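Sialidase B (Streptococcus pneumoniae serotype 4, PDB 4XJU) cleaves alpha-2,3-, alpha-2,6- and alpha-2,8-linked terminal sialic acid residues from oligosaccharides, glycoproteins and glycolipids. Local coordinates at residues 286-291 against 304-309; 222-227 against 237-242; 469-474 against 500-505. The protein carries 1 engineered substitution. All coordinates share one frame; numbering follows the deposited sequence.

Contact 1 of 3, residues 286-291 against 304-309. With 19D ((1R,2R,3R,4R,5R,7R)-2-(acetylamino)-7-[(1R)-1,2-dihydroxyethyl]-4-fluoro-3-hydroxy-6,8-dioxabicyclo[3.2.1]octane-5-carboxylic acid), chain G.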
loop_
_atom_site.group_PDB
_atom_site.type_symbol
_atom_site.label_atom_id
_atom_site.label_comp_id
_atom_site.label_asym_id
_atom_site.label_seq_id
_atom_site.Cartn_x
_atom_site.Cartn_y
_atom_site.Cartn_z
ATOM N N SER A 286 -12.257 5.232 10.414
ATOM C CA SER A 286 -11.549 4.490 9.382
ATOM C C SER A 286 -11.538 2.992 9.620
ATOM O O SER A 286 -11.811 2.522 10.727
ATOM C CB SER A 286 -10.117 5.003 9.241
ATOM O OG SER A 286 -9.421 4.935 10.479
ATOM N N PHE A 287 -11.229 2.252 8.554
ATOM C CA PHE A 287 -10.847 0.841 8.632
ATOM C C PHE A 287 -9.374 0.706 8.246
ATOM O O PHE A 287 -8.842 1.532 7.521
ATOM C CB PHE A 287 -11.706 0.010 7.665
ATOM C CG PHE A 287 -13.181 0.150 7.898
ATOM C CD1 PHE A 287 -13.835 -0.673 8.797
ATOM C CD2 PHE A 287 -13.917 1.108 7.216
ATOM C CE1 PHE A 287 -15.207 -0.542 9.010
ATOM C CE2 PHE A 287 -15.282 1.246 7.423
ATOM C CZ PHE A 287 -15.927 0.419 8.314
ATOM N N ILE A 288 -8.702 -0.339 8.714
ATOM C CA ILE A 288 -7.282 -0.500 8.405
ATOM C C ILE A 288 -6.867 -1.948 8.618
ATOM O O ILE A 288 -7.352 -2.583 9.548
ATOM C CB ILE A 288 -6.411 0.480 9.259
ATOM C CG1 ILE A 288 -4.920 0.300 8.990
ATOM C CG2 ILE A 288 -6.704 0.343 10.760
ATOM C CD1 ILE A 288 -4.100 1.422 9.596
ATOM N N ASP A 289 -5.998 -2.456 7.744
ATOM C CA ASP A 289 -5.448 -3.819 7.818
ATOM C C ASP A 289 -6.506 -4.913 7.651
ATOM O O ASP A 289 -7.041 -5.417 8.634
ATOM C CB ASP A 289 -4.688 -4.043 9.132
ATOM C CG ASP A 289 -3.440 -3.203 9.237
ATOM O OD1 ASP A 289 -3.047 -2.594 8.225
ATOM O OD2 ASP A 289 -2.849 -3.146 10.343
ATOM N N SER A 290 -6.777 -5.289 6.405
ATOM C CA SER A 290 -7.784 -6.306 6.110
ATOM C C SER A 290 -7.161 -7.678 5.880
ATOM O O SER A 290 -5.949 -7.812 5.674
ATOM C CB SER A 290 -8.619 -5.918 4.879
ATOM O OG SER A 290 -7.815 -5.767 3.715
ATOM N N SER A 291 -8.002 -8.706 5.883
ATOM C CA SER A 291 -7.532 -10.076 5.744
ATOM C C SER A 291 -8.721 -10.891 5.256
ATOM O O SER A 291 -9.850 -10.644 5.695
ATOM C CB SER A 291 -7.037 -10.579 7.102
ATOM O OG SER A 291 -6.441 -11.850 6.979
ATOM N N LEU A 304 -12.095 -9.595 7.335
ATOM C CA LEU A 304 -12.001 -8.845 8.583
ATOM C C LEU A 304 -11.082 -7.645 8.374
ATOM O O LEU A 304 -10.246 -7.652 7.474
ATOM C CB LEU A 304 -11.415 -9.721 9.703
ATOM C CG LEU A 304 -12.318 -10.700 10.464
ATOM C CD1 LEU A 304 -12.986 -11.704 9.547
ATOM C CD2 LEU A 304 -11.488 -11.453 11.481
ATOM N N ALA A 305 -11.230 -6.631 9.218
ATOM C CA ALA A 305 -10.311 -5.490 9.241
ATOM C C ALA A 305 -10.436 -4.796 10.587
ATOM O O ALA A 305 -11.450 -4.966 11.267
ATOM C CB ALA A 305 -10.636 -4.526 8.108
ATOM N N ASP A 306 -9.440 -3.999 10.972
ATOM C CA ASP A 306 -9.581 -3.200 12.183
ATOM C C ASP A 306 -10.544 -2.064 11.903
ATOM O O ASP A 306 -10.639 -1.589 10.765
ATOM C CB ASP A 306 -8.254 -2.569 12.632
ATOM C CG ASP A 306 -7.127 -3.578 12.828
ATOM O OD1 ASP A 306 -7.371 -4.775 13.112
ATOM O OD2 ASP A 306 -5.955 -3.152 12.691
ATOM N N VAL A 307 -11.247 -1.624 12.941
ATOM C CA VAL A 307 -12.128 -0.465 12.840
ATOM C C VAL A 307 -11.694 0.580 13.839
ATOM O O VAL A 307 -11.530 0.288 15.026
ATOM C CB VAL A 307 -13.579 -0.816 13.177
ATOM C CG1 VAL A 307 -14.503 0.283 12.655
ATOM C CG2 VAL A 307 -13.948 -2.156 12.597
ATOM N N MET A 308 -11.544 1.806 13.362
ATOM C CA MET A 308 -11.132 2.919 14.201
ATOM C C MET A 308 -12.213 3.992 14.224
ATOM O O MET A 308 -12.625 4.479 13.171
ATOM C CB MET A 308 -9.845 3.533 13.645
ATOM C CG MET A 308 -8.691 2.558 13.554
ATOM S SD MET A 308 -8.002 2.216 15.184
ATOM C CE MET A 308 -6.692 1.101 14.692
ATOM N N PRO A 309 -12.666 4.377 15.425
ATOM C CA PRO A 309 -13.634 5.476 15.535
ATOM C C PRO A 309 -12.978 6.795 15.137
ATOM O O PRO A 309 -11.751 6.856 14.978
ATOM C CB PRO A 309 -14.003 5.491 17.030
ATOM C CG PRO A 309 -13.547 4.157 17.567
ATOM C CD PRO A 309 -12.352 3.775 16.728
HETATM C C1 19D G . 3.727 -0.157 9.141
HETATM O O1A 19D G . 4.605 -0.714 9.868
HETATM O O1B 19D G . 3.954 0.298 8.009
HETATM C C2 19D G . 2.344 -0.053 9.729
HETATM C C3 19D G . 1.185 -0.114 8.704
HETATM C C4 19D G . -0.089 -0.801 9.331
HETATM O O4 19D G . -1.227 -0.424 8.552
HETATM C C5 19D G . -0.264 -0.311 10.869
HETATM N N5 19D G . -1.444 -0.939 11.447
HETATM C C6 19D G . 1.091 -0.474 11.584
HETATM O O6 19D G . 2.096 -1.038 10.738
HETATM C C7 19D G . 1.704 0.917 11.725
HETATM O O7 19D G . 2.315 1.189 10.429
HETATM C C8 19D G . 2.661 1.153 12.913
HETATM O O8 19D G . 3.800 0.274 12.957
HETATM C C9 19D G . 1.924 1.036 14.244
HETATM O O9 19D G . 1.693 -0.327 14.604
HETATM C C10 19D G . -2.147 -0.274 12.363
HETATM O O10 19D G . -1.833 0.853 12.735
HETATM C C11 19D G . -3.343 -0.986 12.896
HETATM F F1 19D G . 1.043 0.887 8.261
#
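Ser286 faces Met308 as a hydrogen-bonded pair at the start of an antiparallel ladder whose short strand axes run 150° apart in direction and approach to 4.6 Å. Phe287 with Val307 forms a non-hydrogen-bonded pair, and Ile288 with Asp306 restores the two-bond ring. The register then slips by one: between the bonded pairs Ile288-Asp306 and Ser291-Leu304 lie two residues, Asp289 and Ser290, on one strand but Ala305 alone on the other. This is a beta bulge, and the positive phi of Asp289 (64°) marks it. The price is a buried carbonyl: Asp289 O finds no hydrogen-bond partner in the model, its company across the strands being the CA-H of Ala305, with CA 3.3 Å from that O.

On one face Phe287 and Val307 point the same way, ring atom CE1 reaching CG1 of Val307 at 3.8 Å, while Phe260 and Phe436 pack on the same ring. On the other face the two branches of Ile288 divide their work. CG1 lies anti to the backbone N (chi1 178°) and sends CD1 to the ligand, whereas CG2 sits 3.8 Å from Asp306 CB and also meets the methyl of Met308.

At the bulge the Asp289 carboxylate faces the ligand, OD1 accepting from the hydroxyl O4 at 2.9 Å and OD2 from the amide N5 at 2.8 Å. Asp306 OD2 lies 3.9 Å from Asp289 OD2 and 3.4 Å from the acetyl methyl C11; Leu452 N holds the other oxygen of Asp306. A bulged hairpin that places a carboxylate against O4 and the acetamido N5 of a bound sialic acid analogue fits the six-bladed beta-propeller of the sialidase catalytic domain.

Contact 2 of 3, residues 222-227 against 237-242; sequences SIDARY and INIATS. With 19D ((1R,2R,3R,4R,5R,7R)-2-(acetylamino)-7-[(1R)-1,2-dihydroxyethyl]-4-fluoro-3-hydroxy-6,8-dioxabicyclo[3.2.1]octane-5-carboxylic acid), chain G.
Arg226 and Ile237 lie side by side and point the same way from neighbouring antiparallel strands, so that the arginine runs along an isoleucine flank. Its CG rests 3.8 Å from Ile237 CG2, and further out Ile237 CD1 meets NE at 3.7 Å, approaching the guanidinium obliquely. The arginine chain is extended from CG to NE, which carries the charged group past the isoleucine to the ligand; there NH2 donates to O4 at 2.9 Å, with O4 at the guanidinium edge.

Asp224, on the same face of the sheet, crosses Ile237 at an angle, CB to CG2 at 3.7 Å. Its OD2 receives a side-on grip from Arg226, and both donors converge on that single oxygen: OD2 offers its anti lone pair to NE at 3.0 Å, while NH2, 2.9 Å away, comes from 37° above the carboxylate plane. The other oxygen, OD1, accepts from the backbone N of Asp289 and lies alongside Ile239 CD1.

Polar packing marks the far face as well. Asn238 ND2 donates to Tyr227 OH at 3.2 Å with ring and amide planes 70° apart. Glu265 also holds that amide nitrogen, and Thr201 O bonds the tyrosine hydroxyl.

Two pairs of backbone bonds, Ile223 with Ala240 and Ala225 with Asn238, join the strands; the one from Ile223 N to Ala240 O is weak, bent to 128°. Arg226 is a first-shell ligand residue and Asp224 the second-shell one that positions it: the bonds from NE and NH2, both close to the guanidinium plane, should hold the group's orientation. Thr230 O takes NH1, and Asp224 probably balances the buried charge.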
loop_
_atom_site.group_PDB
_atom_site.type_symbol
_atom_site.label_atom_id
_atom_site.label_comp_id
_atom_site.label_asym_id
_atom_site.label_seq_id
_atom_site.Cartn_x
_atom_site.Cartn_y
_atom_site.Cartn_z
ATOM N N SER A 222 -7.901 -7.531 -1.491
ATOM C CA SER A 222 -8.365 -6.402 -0.702
ATOM C C SER A 222 -7.205 -5.442 -0.427
ATOM O O SER A 222 -6.033 -5.772 -0.660
ATOM C CB SER A 222 -9.048 -6.844 0.603
ATOM O OG SER A 222 -8.172 -7.554 1.458
ATOM N N ILE A 223 -7.537 -4.246 0.042
ATOM C CA ILE A 223 -6.540 -3.200 0.227
ATOM C C ILE A 223 -7.095 -2.080 1.102
ATOM O O ILE A 223 -8.314 -1.884 1.195
ATOM C CB ILE A 223 -6.113 -2.633 -1.138
ATOM C CG1 ILE A 223 -4.752 -1.935 -1.039
ATOM C CG2 ILE A 223 -7.203 -1.703 -1.690
ATOM C CD1 ILE A 223 -3.880 -2.134 -2.235
ATOM N N ASP A 224 -6.194 -1.345 1.750
ATOM C CA ASP A 224 -6.564 -0.094 2.382
ATOM C C ASP A 224 -6.638 0.946 1.279
ATOM O O ASP A 224 -5.621 1.248 0.647
ATOM C CB ASP A 224 -5.464 0.383 3.342
ATOM C CG ASP A 224 -5.491 -0.300 4.701
ATOM O OD1 ASP A 224 -5.977 -1.452 4.848
ATOM O OD2 ASP A 224 -4.979 0.343 5.641
ATOM N N ALA A 225 -7.817 1.515 1.055
ATOM C CA ALA A 225 -7.910 2.721 0.229
ATOM C C ALA A 225 -7.690 3.930 1.150
ATOM O O ALA A 225 -8.571 4.286 1.935
ATOM C CB ALA A 225 -9.270 2.801 -0.478
ATOM N N ARG A 226 -6.491 4.529 1.091
ATOM C CA ARG A 226 -6.101 5.578 2.037
ATOM C C ARG A 226 -6.243 6.965 1.422
ATOM O O ARG A 226 -5.574 7.296 0.443
ATOM C CB ARG A 226 -4.666 5.336 2.550
ATOM C CG ARG A 226 -4.508 4.002 3.300
ATOM C CD ARG A 226 -3.270 3.969 4.191
ATOM N NE ARG A 226 -3.233 2.739 4.998
ATOM C CZ ARG A 226 -2.280 2.431 5.875
ATOM N NH1 ARG A 226 -1.262 3.256 6.082
ATOM N NH2 ARG A 226 -2.353 1.290 6.545
ATOM N N TYR A 227 -7.112 7.774 2.010
ATOM C CA TYR A 227 -7.475 9.040 1.392
ATOM C C TYR A 227 -6.543 10.157 1.809
ATOM O O TYR A 227 -6.173 11.002 0.985
ATOM C CB TYR A 227 -8.954 9.386 1.688
ATOM C CG TYR A 227 -9.880 8.398 1.036
ATOM C CD1 TYR A 227 -10.163 7.186 1.651
ATOM C CD2 TYR A 227 -10.419 8.642 -0.224
ATOM C CE1 TYR A 227 -10.972 6.241 1.034
ATOM C CE2 TYR A 227 -11.243 7.713 -0.840
ATOM C CZ TYR A 227 -11.505 6.510 -0.201
ATOM O OH TYR A 227 -12.303 5.563 -0.809
ATOM N N ILE A 237 -9.769 5.979 5.800
ATOM C CA ILE A 237 -9.378 4.802 5.041
ATOM C C ILE A 237 -10.598 3.908 4.928
ATOM O O ILE A 237 -11.327 3.715 5.907
ATOM C CB ILE A 237 -8.232 4.016 5.743
ATOM C CG1 ILE A 237 -7.031 4.931 6.044
ATOM C CG2 ILE A 237 -7.780 2.820 4.887
ATOM C CD1 ILE A 237 -5.958 4.253 6.922
ATOM N N ASN A 238 -10.835 3.399 3.722
ATOM C CA ASN A 238 -11.862 2.395 3.487
ATOM C C ASN A 238 -11.170 1.101 3.072
ATOM O O ASN A 238 -10.000 1.115 2.687
ATOM C CB ASN A 238 -12.830 2.829 2.358
ATOM C CG ASN A 238 -13.706 4.009 2.738
ATOM O OD1 ASN A 238 -14.098 4.165 3.898
ATOM N ND2 ASN A 238 -14.040 4.834 1.749
ATOM N N ILE A 239 -11.883 -0.017 3.145
ATOM C CA ILE A 239 -11.354 -1.261 2.600
ATOM C C ILE A 239 -12.007 -1.524 1.248
ATOM O O ILE A 239 -13.244 -1.547 1.145
ATOM C CB ILE A 239 -11.625 -2.470 3.516
ATOM C CG1 ILE A 239 -11.125 -2.212 4.942
ATOM C CG2 ILE A 239 -10.995 -3.732 2.924
ATOM C CD1 ILE A 239 -9.610 -1.895 5.064
ATOM N N ALA A 240 -11.187 -1.707 0.209
ATOM C CA ALA A 240 -11.695 -1.977 -1.140
ATOM C C ALA A 240 -11.286 -3.366 -1.605
ATOM O O ALA A 240 -10.296 -3.919 -1.124
ATOM C CB ALA A 240 -11.198 -0.928 -2.131
ATOM N N THR A 241 -12.037 -3.912 -2.564
ATOM C CA THR A 241 -11.743 -5.232 -3.116
ATOM C C THR A 241 -11.874 -5.223 -4.641
ATOM O O THR A 241 -12.591 -4.405 -5.212
ATOM C CB THR A 241 -12.655 -6.362 -2.521
ATOM O OG1 THR A 241 -14.025 -6.116 -2.863
ATOM C CG2 THR A 241 -12.526 -6.449 -1.008
ATOM N N SER A 242 -11.166 -6.140 -5.291
ATOM C CA SER A 242 -11.238 -6.321 -6.739
ATOM C C SER A 242 -10.942 -7.792 -6.983
ATOM O O SER A 242 -10.252 -8.427 -6.175
ATOM C CB SER A 242 -10.185 -5.436 -7.427
ATOM O OG SER A 242 -10.127 -5.663 -8.831
HETATM C C1 19D G . 3.727 -0.157 9.141
HETATM O O1A 19D G . 4.605 -0.714 9.868
HETATM O O1B 19D G . 3.954 0.298 8.009
HETATM C C2 19D G . 2.344 -0.053 9.729
HETATM C C3 19D G . 1.185 -0.114 8.704
HETATM C C4 19D G . -0.089 -0.801 9.331
HETATM O O4 19D G . -1.227 -0.424 8.552
HETATM C C5 19D G . -0.264 -0.311 10.869
HETATM N N5 19D G . -1.444 -0.939 11.447
HETATM C C6 19D G . 1.091 -0.474 11.584
HETATM O O6 19D G . 2.096 -1.038 10.738
HETATM C C7 19D G . 1.704 0.917 11.725
HETATM O O7 19D G . 2.315 1.189 10.429
HETATM C C8 19D G . 2.661 1.153 12.913
HETATM O O8 19D G . 3.800 0.274 12.957
HETATM C C9 19D G . 1.924 1.036 14.244
HETATM O O9 19D G . 1.693 -0.327 14.604
HETATM C C10 19D G . -2.147 -0.274 12.363
HETATM O O10 19D G . -1.833 0.853 12.735
HETATM C C11 19D G . -3.343 -0.986 12.896
HETATM F F1 19D G . 1.043 0.887 8.261
#

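Contact 3 of 3, residues 469-474 against 500-505. With 19D ((1R,2R,3R,4R,5R,7R)-2-(acetylamino)-7-[(1R)-1,2-dihydroxyethyl]-4-fluoro-3-hydroxy-6,8-dioxabicyclo[3.2.1]octane-5-carboxylic acid), chain G.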
loop_
_atom_site.group_PDB
_atom_site.type_symbol
_atom_site.label_atom_id
_atom_site.label_comp_id
_atom_site.label_asym_id
_atom_site.label_seq_id
_atom_site.Cartn_x
_atom_site.Cartn_y
_atom_site.Cartn_z
ATOM N N ALA A 469 -5.091 -14.770 12.321
ATOM C CA ALA A 469 -4.078 -14.343 13.292
ATOM C C ALA A 469 -4.279 -12.864 13.620
ATOM O O ALA A 469 -4.618 -12.062 12.748
ATOM C CB ALA A 469 -2.666 -14.592 12.739
ATOM N N THR A 470 -4.095 -12.508 14.889
ATOM C CA THR A 470 -4.059 -11.110 15.302
ATOM C C THR A 470 -2.895 -10.977 16.266
ATOM O O THR A 470 -2.358 -11.985 16.725
ATOM C CB THR A 470 -5.362 -10.645 15.982
ATOM O OG1 THR A 470 -5.473 -11.234 17.287
ATOM C CG2 THR A 470 -6.612 -10.999 15.122
ATOM N N TYR A 471 -2.507 -9.751 16.591
ATOM C CA TYR A 471 -1.422 -9.575 17.555
ATOM C C TYR A 471 -1.742 -8.500 18.592
ATOM O O TYR A 471 -2.531 -7.588 18.350
ATOM C CB TYR A 471 -0.099 -9.236 16.845
ATOM C CG TYR A 471 -0.118 -7.906 16.121
ATOM C CD1 TYR A 471 -0.521 -7.827 14.791
ATOM C CD2 TYR A 471 0.282 -6.734 16.756
ATOM C CE1 TYR A 471 -0.534 -6.615 14.117
ATOM C CE2 TYR A 471 0.272 -5.508 16.091
ATOM C CZ TYR A 471 -0.137 -5.459 14.770
ATOM O OH TYR A 471 -0.161 -4.249 14.098
ATOM N N THR A 472 -1.112 -8.611 19.753
ATOM C CA THR A 472 -1.196 -7.546 20.742
ATOM C C THR A 472 0.111 -7.592 21.523
ATOM O O THR A 472 0.992 -8.393 21.194
ATOM C CB THR A 472 -2.451 -7.697 21.648
ATOM O OG1 THR A 472 -2.571 -6.559 22.512
ATOM C CG2 THR A 472 -2.365 -8.960 22.488
ATOM N N SER A 473 0.270 -6.733 22.525
ATOM C CA SER A 473 1.509 -6.751 23.295
ATOM C C SER A 473 1.747 -8.131 23.903
ATOM O O SER A 473 0.882 -8.674 24.599
ATOM C CB SER A 473 1.497 -5.693 24.398
ATOM O OG SER A 473 2.745 -5.682 25.072
ATOM N N GLY A 474 2.902 -8.715 23.592
ATOM C CA GLY A 474 3.327 -9.958 24.222
ATOM C C GLY A 474 2.749 -11.266 23.701
ATOM O O GLY A 474 3.096 -12.335 24.221
ATOM N N ALA A 500 5.650 -5.312 19.879
ATOM C CA ALA A 500 5.945 -5.731 18.512
ATOM C C ALA A 500 4.728 -5.560 17.606
ATOM O O ALA A 500 3.597 -5.814 18.011
ATOM C CB ALA A 500 6.425 -7.177 18.482
ATOM N N THR A 501 4.972 -5.134 16.376
ATOM C CA THR A 501 3.957 -5.205 15.339
ATOM C C THR A 501 4.077 -6.603 14.753
ATOM O O THR A 501 4.683 -6.794 13.702
ATOM C CB THR A 501 4.206 -4.129 14.273
ATOM O OG1 THR A 501 4.255 -2.848 14.915
ATOM C CG2 THR A 501 3.093 -4.116 13.231
ATOM N N ALA A 502 3.512 -7.586 15.454
ATOM C CA ALA A 502 3.786 -8.983 15.148
ATOM C C ALA A 502 2.830 -9.507 14.086
ATOM O O ALA A 502 2.047 -10.441 14.330
ATOM C CB ALA A 502 3.728 -9.837 16.410
ATOM N N GLU A 503 2.904 -8.900 12.905
ATOM C CA GLU A 503 2.066 -9.311 11.782
ATOM C C GLU A 503 2.446 -10.726 11.361
ATOM O O GLU A 503 3.609 -11.013 11.036
ATOM C CB GLU A 503 2.189 -8.309 10.630
ATOM C CG GLU A 503 1.647 -6.918 10.993
ATOM C CD GLU A 503 2.249 -5.808 10.151
ATOM O OE1 GLU A 503 1.595 -4.741 9.999
ATOM O OE2 GLU A 503 3.375 -5.996 9.630
ATOM N N ALA A 504 1.449 -11.607 11.382
ATOM C CA ALA A 504 1.680 -13.042 11.253
ATOM C C ALA A 504 0.864 -13.595 10.096
ATOM O O ALA A 504 -0.299 -13.211 9.912
ATOM C CB ALA A 504 1.298 -13.745 12.552
ATOM N N GLN A 505 1.464 -14.493 9.315
ATOM C CA GLN A 505 0.718 -15.221 8.282
ATOM C C GLN A 505 0.993 -16.713 8.405
ATOM O O GLN A 505 2.103 -17.121 8.773
ATOM C CB GLN A 505 1.084 -14.708 6.883
ATOM C CG GLN A 505 0.500 -13.327 6.575
ATOM C CD GLN A 505 -0.996 -13.364 6.341
ATOM O OE1 GLN A 505 -1.449 -13.511 5.201
ATOM N NE2 GLN A 505 -1.777 -13.226 7.420
HETATM C C1 19D G . 3.727 -0.157 9.141
HETATM O O1A 19D G . 4.605 -0.714 9.868
HETATM O O1B 19D G . 3.954 0.298 8.009
HETATM C C2 19D G . 2.344 -0.053 9.729
HETATM C C3 19D G . 1.185 -0.114 8.704
HETATM C C4 19D G . -0.089 -0.801 9.331
HETATM O O4 19D G . -1.227 -0.424 8.552
HETATM C C5 19D G . -0.264 -0.311 10.869
HETATM N N5 19D G . -1.444 -0.939 11.447
HETATM C C6 19D G . 1.091 -0.474 11.584
HETATM O O6 19D G . 2.096 -1.038 10.738
HETATM C C7 19D G . 1.704 0.917 11.725
HETATM O O7 19D G . 2.315 1.189 10.429
HETATM C C8 19D G . 2.661 1.153 12.913
HETATM O O8 19D G . 3.800 0.274 12.957
HETATM C C9 19D G . 1.924 1.036 14.244
HETATM O O9 19D G . 1.693 -0.327 14.604
HETATM C C10 19D G . -2.147 -0.274 12.363
HETATM O O10 19D G . -1.833 0.853 12.735
HETATM C C11 19D G . -3.343 -0.986 12.896
HETATM F F1 19D G . 1.043 0.887 8.261
HETATM O O HOH W 1 -0.552 -4.403 11.562
HETATM O O HOH W 2 3.021 -8.212 19.321
HETATM O O HOH W 3 4.664 -7.900 21.602
#
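Tyr471 meets the loop 500-503 with the flat of its ring and contributes 103 Å² of buried surface, far more than any other residue here. Its CG lies between the backbone N and the carbonyl carbon (chi1 65°), a torsion that lays the ring along the loop. Ala502 N stands 3.6 Å above one face, offset toward the rim, with the Thr501 carbonyl carbon over the same face. At the far end OH approaches Thr501 CG2 at 3.4 Å, while CE1 touches Glu503 CG at 3.8 Å; the glutamate carboxylate is turned almost perpendicular to the ring, at 84°.

Ala502 closes on the root of this side chain, CB to Tyr471 CB at 3.9 Å. The backbone passing over the ring makes two successive inverse gamma turns, centred on Thr501 and Ala502, each closed by a weak bond. Ala469 adds a smaller apolar touch, its CB 4.1 Å from Ala504 CB, where the loop enters its strand.

Direct polar bonds are absent between the segments, and water takes their place. One water at the ring edge lies 2.6 Å from Tyr471 OH and 2.7 Å from OE1 of Glu503, a predicted active-site residue. OE1 also bonds the hydroxyl of Tyr615, the nucleophile by similarity, and OE2 forms a salt bridge with Arg519. Another water joins the carbonyls of Thr472 and Ala500.

Strand 466-472 runs between strands 451-459 and 475-481 in its sheet. Cys453 and Leu476 from these two neighbours pack against Tyr471, whereas Ala504 begins the next sheet, beside strand 513-518, so the contact spans the junction of two propeller sheets.

In the fold
Contacts 1 and 2 are directly joined, their centres 10 Å apart: Phe287 N lies 3.0 Å from Ile237 O and Ser290 OG 2.9 Å from Ser222 OG, both probable hydrogen bonds. Contact 3 stands apart, its centre 15 Å from contact 1 and 21 Å from contact 2, though strand 466-472 shares a sheet with both strands of contact 1. All three border the bound fluorinated ligand. Contacts 1 and 2 share its O4, and the side chains of Ile288 and Arg226 each lie about 4 Å from that of Asp232, the proton acceptor by similarity. Contact 3 approaches without hydrogen bonds, Glu503 OE1 3.8 Å from ligand O6 and Thr501 OG1 3.6 Å from O9. Arg207, Arg519, Arg581 and Asn314 also hydrogen-bond the ligand.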